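Local structure of Exo-beta-1,4-mannosidase (Rhizomucor miehei, 4LYP) at residues A[106-111]-A[168-173]; A[160-165]-A[189-194]; A[164-169]-A[198-203]. The protein probably removes beta-linked mannose units from the ends of mannan-derived chains as a family 5 glycoside hydrolase, with transglycosylation activity as well. All coordinates share one frame; numbering follows the deposited sequence.

Contact 1. Residues A[106-111]-A[168-173]; sequences DDQPYR and GNQTIP
Gln108 and Gln170 reach toward each other from opposite directions, and their terminal amides meet between two loops. Gln170 NE2 comes to 3.4 Å from Gln108 CD. The amide planes are turned 55° apart, so the groups meet askew and not as a flat stack. In the same meeting, Gln108 NE2 lies 3.7 Å from Gln170 CG. Each amide is held by its own partners. Gln108 NE2 donates to Asp107 OD1 at 3.0 Å. That donor sits well above the carboxylate plane, while the oxygen lies in the plane of the amide. Gln108 OE1 is hydrogen-bonded to Tyr174 OH. Gln170 OE1 takes a hydrogen bond from Gln161 NE2. The Gln170 chain first extends away from its backbone N (chi1 -173°) and then bends at chi2, which carries the amide across to Gln108.

The Arg111 guanidinium lies against Gln108 CB, which rests 3.3 Å above one face, toward the rim. Ile172 CD1 meets the edge, in plane, 3.7 Å from Arg111 NH1. The group is fixed by hydrogen bonds from NH2 to Glu103 O and from NH1 to Gln161 OE1. The contact joins the loop following strand 95-99 to a loop between helices 158-167 and 181-193. The second loop belongs to the helical excursion between strands 144-148 and 230-234 of the TIM barrel.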
loop_
_atom_site.group_PDB
_atom_site.type_symbol
_atom_site.label_atom_id
_atom_site.label_comp_id
_atom_site.label_asym_id
_atom_site.label_seq_id
_atom_site.Cartn_x
_atom_site.Cartn_y
_atom_site.Cartn_z
ATOM N N ASP A 106 -5.806 5.692 20.956
ATOM C CA ASP A 106 -6.633 4.554 20.588
ATOM C C ASP A 106 -8.118 4.763 20.851
ATOM O O ASP A 106 -8.904 3.814 20.797
ATOM C CB ASP A 106 -6.149 3.296 21.356
ATOM C CG ASP A 106 -4.739 2.824 20.854
ATOM O OD1 ASP A 106 -4.612 2.779 19.598
ATOM O OD2 ASP A 106 -3.886 2.519 21.657
ATOM N N ASP A 107 -8.545 6.022 21.082
ATOM C CA ASP A 107 -9.944 6.378 21.219
ATOM C C ASP A 107 -10.449 7.093 19.971
ATOM O O ASP A 107 -11.499 7.798 20.044
ATOM C CB ASP A 107 -10.151 7.256 22.485
ATOM C CG ASP A 107 -9.491 8.585 22.374
ATOM O OD1 ASP A 107 -8.637 8.845 21.497
ATOM O OD2 ASP A 107 -9.749 9.466 23.262
ATOM N N GLN A 108 -9.760 6.994 18.842
ATOM C CA GLN A 108 -10.146 7.742 17.638
ATOM C C GLN A 108 -10.928 6.838 16.678
ATOM O O GLN A 108 -10.604 5.682 16.469
ATOM C CB GLN A 108 -8.940 8.286 16.917
ATOM C CG GLN A 108 -8.161 9.324 17.804
ATOM C CD GLN A 108 -9.031 10.535 18.075
ATOM O OE1 GLN A 108 -9.456 11.220 17.132
ATOM N NE2 GLN A 108 -9.300 10.795 19.348
ATOM N N PRO A 109 -11.965 7.385 16.050
ATOM C CA PRO A 109 -12.694 6.646 14.995
ATOM C C PRO A 109 -11.854 6.557 13.755
ATOM O O PRO A 109 -10.874 7.292 13.536
ATOM C CB PRO A 109 -13.931 7.527 14.792
ATOM C CG PRO A 109 -13.419 8.959 15.067
ATOM C CD PRO A 109 -12.448 8.785 16.200
ATOM N N TYR A 110 -12.248 5.660 12.856
ATOM C CA TYR A 110 -11.768 5.582 11.478
ATOM C C TYR A 110 -10.338 5.073 11.363
ATOM O O TYR A 110 -9.731 5.247 10.279
ATOM C CB TYR A 110 -11.921 6.913 10.705
ATOM C CG TYR A 110 -13.263 7.576 10.906
ATOM C CD1 TYR A 110 -14.461 6.907 10.655
ATOM C CD2 TYR A 110 -13.303 8.838 11.464
ATOM C CE1 TYR A 110 -15.699 7.512 10.933
ATOM C CE2 TYR A 110 -14.518 9.497 11.733
ATOM C CZ TYR A 110 -15.678 8.828 11.504
ATOM O OH TYR A 110 -16.892 9.410 11.794
ATOM N N ARG A 111 -9.751 4.425 12.379
ATOM C CA ARG A 111 -8.365 4.031 12.283
ATOM C C ARG A 111 -8.098 2.671 12.913
ATOM O O ARG A 111 -8.820 2.137 13.787
ATOM C CB ARG A 111 -7.367 5.052 12.883
ATOM C CG ARG A 111 -7.521 5.270 14.418
ATOM C CD ARG A 111 -6.464 6.191 14.968
ATOM N NE ARG A 111 -6.660 7.540 14.503
ATOM C CZ ARG A 111 -5.959 8.601 14.970
ATOM N NH1 ARG A 111 -6.301 9.807 14.604
ATOM N NH2 ARG A 111 -4.906 8.357 15.748
ATOM N N GLY A 168 -1.365 20.161 19.694
ATOM C CA GLY A 168 -2.002 19.865 20.945
ATOM C C GLY A 168 -3.499 19.806 20.869
ATOM O O GLY A 168 -4.126 19.851 21.899
ATOM N N ASN A 169 -4.092 19.777 19.657
ATOM C CA ASN A 169 -5.546 19.690 19.462
ATOM C C ASN A 169 -5.881 18.357 18.820
ATOM O O ASN A 169 -5.584 18.150 17.668
ATOM C CB ASN A 169 -5.923 20.839 18.571
ATOM N N GLN A 170 -6.481 17.451 19.583
ATOM C CA GLN A 170 -6.814 16.159 19.105
ATOM C C GLN A 170 -8.104 16.112 18.259
ATOM O O GLN A 170 -8.457 15.006 17.754
ATOM C CB GLN A 170 -6.885 15.196 20.315
ATOM C CG GLN A 170 -7.080 13.694 19.923
ATOM C CD GLN A 170 -6.017 13.189 18.969
ATOM O OE1 GLN A 170 -4.791 13.215 19.318
ATOM N NE2 GLN A 170 -6.426 12.688 17.801
ATOM N N THR A 171 -8.817 17.235 18.078
ATOM C CA THR A 171 -10.037 17.244 17.269
ATOM C C THR A 171 -9.701 17.379 15.790
ATOM O O THR A 171 -9.688 18.400 15.177
ATOM C CB THR A 171 -10.976 18.353 17.723
ATOM O OG1 THR A 171 -11.207 18.233 19.133
ATOM C CG2 THR A 171 -12.321 18.270 17.014
ATOM N N ILE A 172 -9.437 16.256 15.198
ATOM C CA ILE A 172 -9.026 16.233 13.767
ATOM C C ILE A 172 -10.317 16.360 12.938
ATOM O O ILE A 172 -11.275 15.635 13.210
ATOM C CB ILE A 172 -8.293 14.937 13.504
ATOM C CG1 ILE A 172 -6.990 14.866 14.294
ATOM C CG2 ILE A 172 -8.029 14.719 12.016
ATOM C CD1 ILE A 172 -6.297 13.514 14.152
ATOM N N PRO A 173 -10.310 17.169 11.871
ATOM C CA PRO A 173 -11.539 17.323 11.060
ATOM C C PRO A 173 -11.613 16.142 10.067
ATOM O O PRO A 173 -11.369 16.294 8.841
ATOM C CB PRO A 173 -11.266 18.662 10.360
ATOM C CG PRO A 173 -9.756 18.718 10.195
ATOM C CD PRO A 173 -9.265 18.164 11.524
#

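Contact 2. Residues A[160-165]-A[189-194]; sequences GQYVAW and ARFYND
Val163 and Phe191 bring their CA atoms to 5.9 Å where helix 160-165 passes helix 189-193, the local axes approaching to 8.5 Å at 72°. Val163 works in two directions from this point. Its CG2 methyl packs on the backbone of Phe191, 3.5 Å from Phe191 N, and lies 3.9 Å from Phe191 CB. Its CG1 methyl, anti to the backbone N (chi1 171°), turns instead to Arg190. There it sits 3.3 Å from Arg190 NH2, a tight contact, with the two side chains crossing at about a right angle. Arg190 is kept in place from its own helix, since NE donates to Phe187 O and the guanidinium group makes a cation-pi contact with Phe187.

Tyr162 and Phe191 lie side by side and point the same way. Their rings form an offset edge-to-face pair, with the edge of Phe191 toward the face of Tyr162. The centroids are 5.5 Å apart and the planes stand at 78°. Phe191 CE2 is the leading atom, 3.6 Å from Tyr162 CB, and that CB lies in the plane of the Phe191 ring. Phe159 stacks on Phe191 as well, and Phe205 meets it edge-to-face, so the ring belongs to a larger aromatic cluster.

No hydrogen bond crosses between the two segments. The joint therefore rests on buried aromatic and aliphatic packing, together with a methyl set against the guanidinium group. That charged group lies at the margin, with its NE hydrogen-bonded within its own helix.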
loop_
_atom_site.group_PDB
_atom_site.type_symbol
_atom_site.label_atom_id
_atom_site.label_comp_id
_atom_site.label_asym_id
_atom_site.label_seq_id
_atom_site.Cartn_x
_atom_site.Cartn_y
_atom_site.Cartn_z
ATOM N N GLY A 160 -2.263 13.696 9.748
ATOM C CA GLY A 160 -3.163 14.508 10.543
ATOM C C GLY A 160 -3.008 14.262 12.018
ATOM O O GLY A 160 -3.145 15.193 12.812
ATOM N N GLN A 161 -2.692 13.035 12.412
ATOM C CA GLN A 161 -2.428 12.742 13.811
ATOM C C GLN A 161 -1.122 13.411 14.251
ATOM O O GLN A 161 -1.065 13.941 15.353
ATOM C CB GLN A 161 -2.428 11.235 14.074
ATOM C CG GLN A 161 -2.146 10.924 15.527
ATOM C CD GLN A 161 -3.190 11.535 16.442
ATOM O OE1 GLN A 161 -4.388 11.293 16.272
ATOM N NE2 GLN A 161 -2.774 12.333 17.446
ATOM N N TYR A 162 -0.069 13.336 13.432
ATOM C CA TYR A 162 1.163 14.060 13.822
ATOM C C TYR A 162 0.864 15.540 14.008
ATOM O O TYR A 162 1.370 16.172 14.968
ATOM C CB TYR A 162 2.288 13.854 12.820
ATOM C CG TYR A 162 2.983 12.525 12.851
ATOM C CD1 TYR A 162 2.533 11.432 12.121
ATOM C CD2 TYR A 162 4.110 12.313 13.636
ATOM C CE1 TYR A 162 3.193 10.230 12.109
ATOM C CE2 TYR A 162 4.796 11.119 13.619
ATOM C CZ TYR A 162 4.366 10.073 12.830
ATOM O OH TYR A 162 5.126 8.961 12.776
ATOM N N VAL A 163 0.082 16.151 13.106
ATOM C CA VAL A 163 -0.301 17.539 13.251
ATOM C C VAL A 163 -1.045 17.757 14.547
ATOM O O VAL A 163 -0.774 18.723 15.280
ATOM C CB VAL A 163 -1.087 18.036 12.014
ATOM C CG1 VAL A 163 -1.685 19.430 12.268
ATOM C CG2 VAL A 163 -0.196 18.030 10.764
ATOM N N ALA A 164 -1.998 16.872 14.890
ATOM C CA ALA A 164 -2.712 16.996 16.162
ATOM C C ALA A 164 -1.752 16.923 17.332
ATOM O O ALA A 164 -1.935 17.647 18.354
ATOM C CB ALA A 164 -3.749 15.876 16.252
ATOM N N TRP A 165 -0.800 16.003 17.309
ATOM C CA TRP A 165 0.200 15.960 18.381
ATOM C C TRP A 165 0.966 17.246 18.513
ATOM O O TRP A 165 1.160 17.721 19.637
ATOM C CB TRP A 165 1.118 14.809 18.168
ATOM C CG TRP A 165 0.578 13.443 18.565
ATOM C CD1 TRP A 165 -0.258 13.159 19.590
ATOM C CD2 TRP A 165 0.940 12.171 17.972
ATOM N NE1 TRP A 165 -0.483 11.791 19.682
ATOM C CE2 TRP A 165 0.254 11.149 18.714
ATOM C CE3 TRP A 165 1.791 11.787 16.929
ATOM C CZ2 TRP A 165 0.432 9.802 18.440
ATOM C CZ3 TRP A 165 1.972 10.434 16.702
ATOM C CH2 TRP A 165 1.282 9.444 17.445
ATOM N N ALA A 189 -1.941 18.416 5.559
ATOM C CA ALA A 189 -0.797 18.857 4.771
ATOM C C ALA A 189 0.077 19.852 5.517
ATOM O O ALA A 189 1.187 20.119 5.090
ATOM C CB ALA A 189 -1.244 19.411 3.423
ATOM N N ARG A 190 -0.419 20.426 6.627
ATOM C CA ARG A 190 0.434 21.229 7.508
ATOM C C ARG A 190 1.654 20.461 7.933
ATOM O O ARG A 190 2.708 21.063 8.218
ATOM C CB ARG A 190 -0.334 21.725 8.711
ATOM C CG ARG A 190 -1.428 22.732 8.329
ATOM C CD ARG A 190 -2.040 23.416 9.518
ATOM N NE ARG A 190 -2.748 22.447 10.270
ATOM C CZ ARG A 190 -3.305 22.672 11.495
ATOM N NH1 ARG A 190 -3.067 23.824 12.116
ATOM N NH2 ARG A 190 -4.014 21.739 12.153
ATOM N N PHE A 191 1.579 19.136 7.958
ATOM C CA PHE A 191 2.715 18.259 8.243
ATOM C C PHE A 191 3.963 18.616 7.457
ATOM O O PHE A 191 5.082 18.547 8.012
ATOM C CB PHE A 191 2.281 16.825 7.945
ATOM C CG PHE A 191 3.319 15.756 8.291
ATOM C CD1 PHE A 191 4.335 15.431 7.381
ATOM C CD2 PHE A 191 3.233 15.078 9.488
ATOM C CE1 PHE A 191 5.318 14.440 7.706
ATOM C CE2 PHE A 191 4.176 14.095 9.788
ATOM C CZ PHE A 191 5.178 13.761 8.900
ATOM N N TYR A 192 3.823 18.979 6.165
ATOM C CA TYR A 192 4.976 19.361 5.359
ATOM C C TYR A 192 4.902 20.805 4.838
ATOM O O TYR A 192 5.891 21.313 4.396
ATOM C CB TYR A 192 5.220 18.361 4.235
ATOM C CG TYR A 192 3.964 17.913 3.465
ATOM C CD1 TYR A 192 3.268 18.735 2.665
ATOM C CD2 TYR A 192 3.481 16.595 3.637
ATOM C CE1 TYR A 192 2.129 18.318 1.961
ATOM C CE2 TYR A 192 2.352 16.162 2.964
ATOM C CZ TYR A 192 1.668 17.014 2.138
ATOM O OH TYR A 192 0.541 16.550 1.494
ATOM N N ASN A 193 3.752 21.474 4.916
ATOM C CA ASN A 193 3.622 22.832 4.325
ATOM C C ASN A 193 3.689 23.965 5.358
ATOM O O ASN A 193 3.879 25.132 4.993
ATOM C CB ASN A 193 2.267 22.962 3.583
ATOM C CG ASN A 193 2.287 22.271 2.240
ATOM O OD1 ASN A 193 3.361 22.003 1.695
ATOM N ND2 ASN A 193 1.084 21.981 1.737
ATOM N N ASP A 194 3.512 23.691 6.644
ATOM C CA ASP A 194 3.430 24.773 7.632
ATOM C C ASP A 194 4.828 24.970 8.229
ATOM O O ASP A 194 5.436 24.026 8.753
ATOM C CB ASP A 194 2.415 24.442 8.690
ATOM C CG ASP A 194 2.329 25.538 9.717
ATOM O OD1 ASP A 194 1.310 26.305 9.655
ATOM O OD2 ASP A 194 3.160 25.709 10.587
#

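Contact 3. Residues A[164-169]-A[198-203]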
loop_
_atom_site.group_PDB
_atom_site.type_symbol
_atom_site.label_atom_id
_atom_site.label_comp_id
_atom_site.label_asym_id
_atom_site.label_seq_id
_atom_site.Cartn_x
_atom_site.Cartn_y
_atom_site.Cartn_z
ATOM N N ALA A 164 -1.998 16.872 14.890
ATOM C CA ALA A 164 -2.712 16.996 16.162
ATOM C C ALA A 164 -1.752 16.923 17.332
ATOM O O ALA A 164 -1.935 17.647 18.354
ATOM C CB ALA A 164 -3.749 15.876 16.252
ATOM N N TRP A 165 -0.800 16.003 17.309
ATOM C CA TRP A 165 0.200 15.960 18.381
ATOM C C TRP A 165 0.966 17.246 18.513
ATOM O O TRP A 165 1.160 17.721 19.637
ATOM C CB TRP A 165 1.118 14.809 18.168
ATOM C CG TRP A 165 0.578 13.443 18.565
ATOM C CD1 TRP A 165 -0.258 13.159 19.590
ATOM C CD2 TRP A 165 0.940 12.171 17.972
ATOM N NE1 TRP A 165 -0.483 11.791 19.682
ATOM C CE2 TRP A 165 0.254 11.149 18.714
ATOM C CE3 TRP A 165 1.791 11.787 16.929
ATOM C CZ2 TRP A 165 0.432 9.802 18.440
ATOM C CZ3 TRP A 165 1.972 10.434 16.702
ATOM C CH2 TRP A 165 1.282 9.444 17.445
ATOM N N ILE A 166 1.381 17.853 17.417
ATOM C CA ILE A 166 2.172 19.062 17.517
ATOM C C ILE A 166 1.363 20.251 17.968
ATOM O O ILE A 166 1.828 21.044 18.797
ATOM C CB ILE A 166 2.865 19.347 16.129
ATOM C CG1 ILE A 166 3.826 18.209 15.743
ATOM C CG2 ILE A 166 3.601 20.725 16.199
ATOM C CD1 ILE A 166 4.842 17.853 16.812
ATOM N N THR A 167 0.125 20.359 17.485
ATOM C CA THR A 167 -0.718 21.542 17.816
ATOM C C THR A 167 -1.368 21.400 19.155
ATOM O O THR A 167 -1.841 22.362 19.701
ATOM C CB THR A 167 -1.744 21.829 16.699
ATOM O OG1 THR A 167 -2.641 20.715 16.643
ATOM C CG2 THR A 167 -1.154 22.077 15.369
ATOM N N GLY A 168 -1.365 20.161 19.694
ATOM C CA GLY A 168 -2.002 19.865 20.945
ATOM C C GLY A 168 -3.499 19.806 20.869
ATOM O O GLY A 168 -4.126 19.851 21.899
ATOM N N ASN A 169 -4.092 19.777 19.657
ATOM C CA ASN A 169 -5.546 19.690 19.462
ATOM C C ASN A 169 -5.881 18.357 18.820
ATOM O O ASN A 169 -5.584 18.150 17.668
ATOM C CB ASN A 169 -5.923 20.839 18.571
ATOM N N ALA A 198 5.806 21.829 10.491
ATOM C CA ALA A 198 6.472 20.767 9.725
ATOM C C ALA A 198 7.789 20.313 10.374
ATOM O O ALA A 198 8.060 19.113 10.439
ATOM C CB ALA A 198 6.713 21.220 8.292
ATOM N N PRO A 199 8.664 21.234 10.898
ATOM C CA PRO A 199 9.891 20.680 11.486
ATOM C C PRO A 199 9.605 19.785 12.665
ATOM O O PRO A 199 10.290 18.773 12.885
ATOM C CB PRO A 199 10.661 21.959 11.922
ATOM C CG PRO A 199 10.093 23.050 11.028
ATOM C CD PRO A 199 8.661 22.705 10.758
ATOM N N LYS A 200 8.596 20.143 13.458
ATOM C CA LYS A 200 8.260 19.371 14.664
ATOM C C LYS A 200 7.652 18.017 14.314
ATOM O O LYS A 200 7.994 16.964 14.884
ATOM C CB LYS A 200 7.310 20.192 15.539
ATOM C CG LYS A 200 7.998 21.458 16.126
ATOM C CD LYS A 200 7.106 22.248 17.054
ATOM C CE LYS A 200 7.180 23.666 16.993
ATOM N NZ LYS A 200 6.082 24.097 17.908
ATOM N N ALA A 201 6.749 18.050 13.354
ATOM C CA ALA A 201 6.026 16.814 12.904
ATOM C C ALA A 201 7.060 15.901 12.306
ATOM O O ALA A 201 7.042 14.696 12.541
ATOM C CB ALA A 201 4.911 17.175 11.962
ATOM N N ASN A 202 7.965 16.438 11.442
ATOM C CA ASN A 202 8.964 15.602 10.777
ATOM C C ASN A 202 9.983 15.040 11.695
ATOM O O ASN A 202 10.525 13.952 11.452
ATOM C CB ASN A 202 9.492 16.303 9.557
ATOM C CG ASN A 202 8.465 16.129 8.428
ATOM O OD1 ASN A 202 8.550 15.159 7.659
ATOM N ND2 ASN A 202 7.616 17.223 8.201
ATOM N N LYS A 203 10.267 15.720 12.832
ATOM C CA LYS A 203 11.129 15.169 13.870
ATOM C C LYS A 203 10.513 13.872 14.445
ATOM O O LYS A 203 11.180 12.840 14.537
ATOM C CB LYS A 203 11.296 16.193 14.990
ATOM C CG LYS A 203 12.100 15.671 16.180
ATOM C CD LYS A 203 11.311 15.109 17.377
ATOM C CE LYS A 203 12.225 14.697 18.554
ATOM N NZ LYS A 203 13.413 15.582 18.603
HETATM O O HOH W 1 4.407 22.093 19.341
#
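Lys200 NZ is gripped by two groups: a salt bridge to Glu196 OE1 and a water that accepts its hydrogen bond, 3.0 Å from NZ. The same water donates to Ile166 O at 2.8 Å. The carbonyl near the end of helix 164-167 is thereby tied to the ammonium group of the other helix. The negative end of the helix probably favours a positive charge here.

Apart from the water the contact is apolar, and Ile166 carries it. Both branches of the side chain are used. CD1 lies 3.6 Å from Lys200 CB. CG2 lies 3.8 Å from Lys200 CB and reaches on to CD, the two side chains crossing at a slant. CG1 faces the backbone, 3.8 Å from Ala201 N, and is 4.1 Å from Ala201 CB. With CG1 beside the backbone N (chi1 -62°) and a second bend at chi2 (-52°), CD1 folds over toward the base of Lys200. The small Ala201 side chain probably leaves room for the isoleucine close to the helix backbone.

Each helix also has local bonds of its own. Ala198 O accepts from Asn202 N and Asn202 ND2, which reach it from opposite faces of its plane. The ND2 bond is 3.0 Å long, and Asn202 OD1 is hydrogen-bonded to Trp246 NE1. Thr167 OG1 is hydrogen-bonded to Val163 O. Gly168, with positive phi, takes the chain out of its helix.

The contact joins the end of helix 158-167 to the early part of helix 197-213. Ile166 also touches Leu204 of helix 197-213, while Phe191 of helix 181-193 packs against Ala201 and Asn202 from its own side.

Contacts 2 and 3 have centres about 6 Å apart and share helix 158-167, whose Val163 and Ile166 face successive helices. Phe191 joins them, with CD2 3.7 Å from Ala201 CB. Contact 1 lies about 13 Å from contact 2 and about 14 Å from contact 3, centre to centre. Gln161 of contact 2 holds both Gln170 and Arg111 of contact 1, NE2 to Gln170 OE1 and OE1 to Arg111 NH1 each being 2.9 Å. Ala164, shared by contacts 2 and 3, has CB 3.9 Å from Ile172 CG1 of contact 1. None of the three supplies a residue to either guanidine pocket. Tyr192 touches Phe152, next in sequence to pocket residue Trp153.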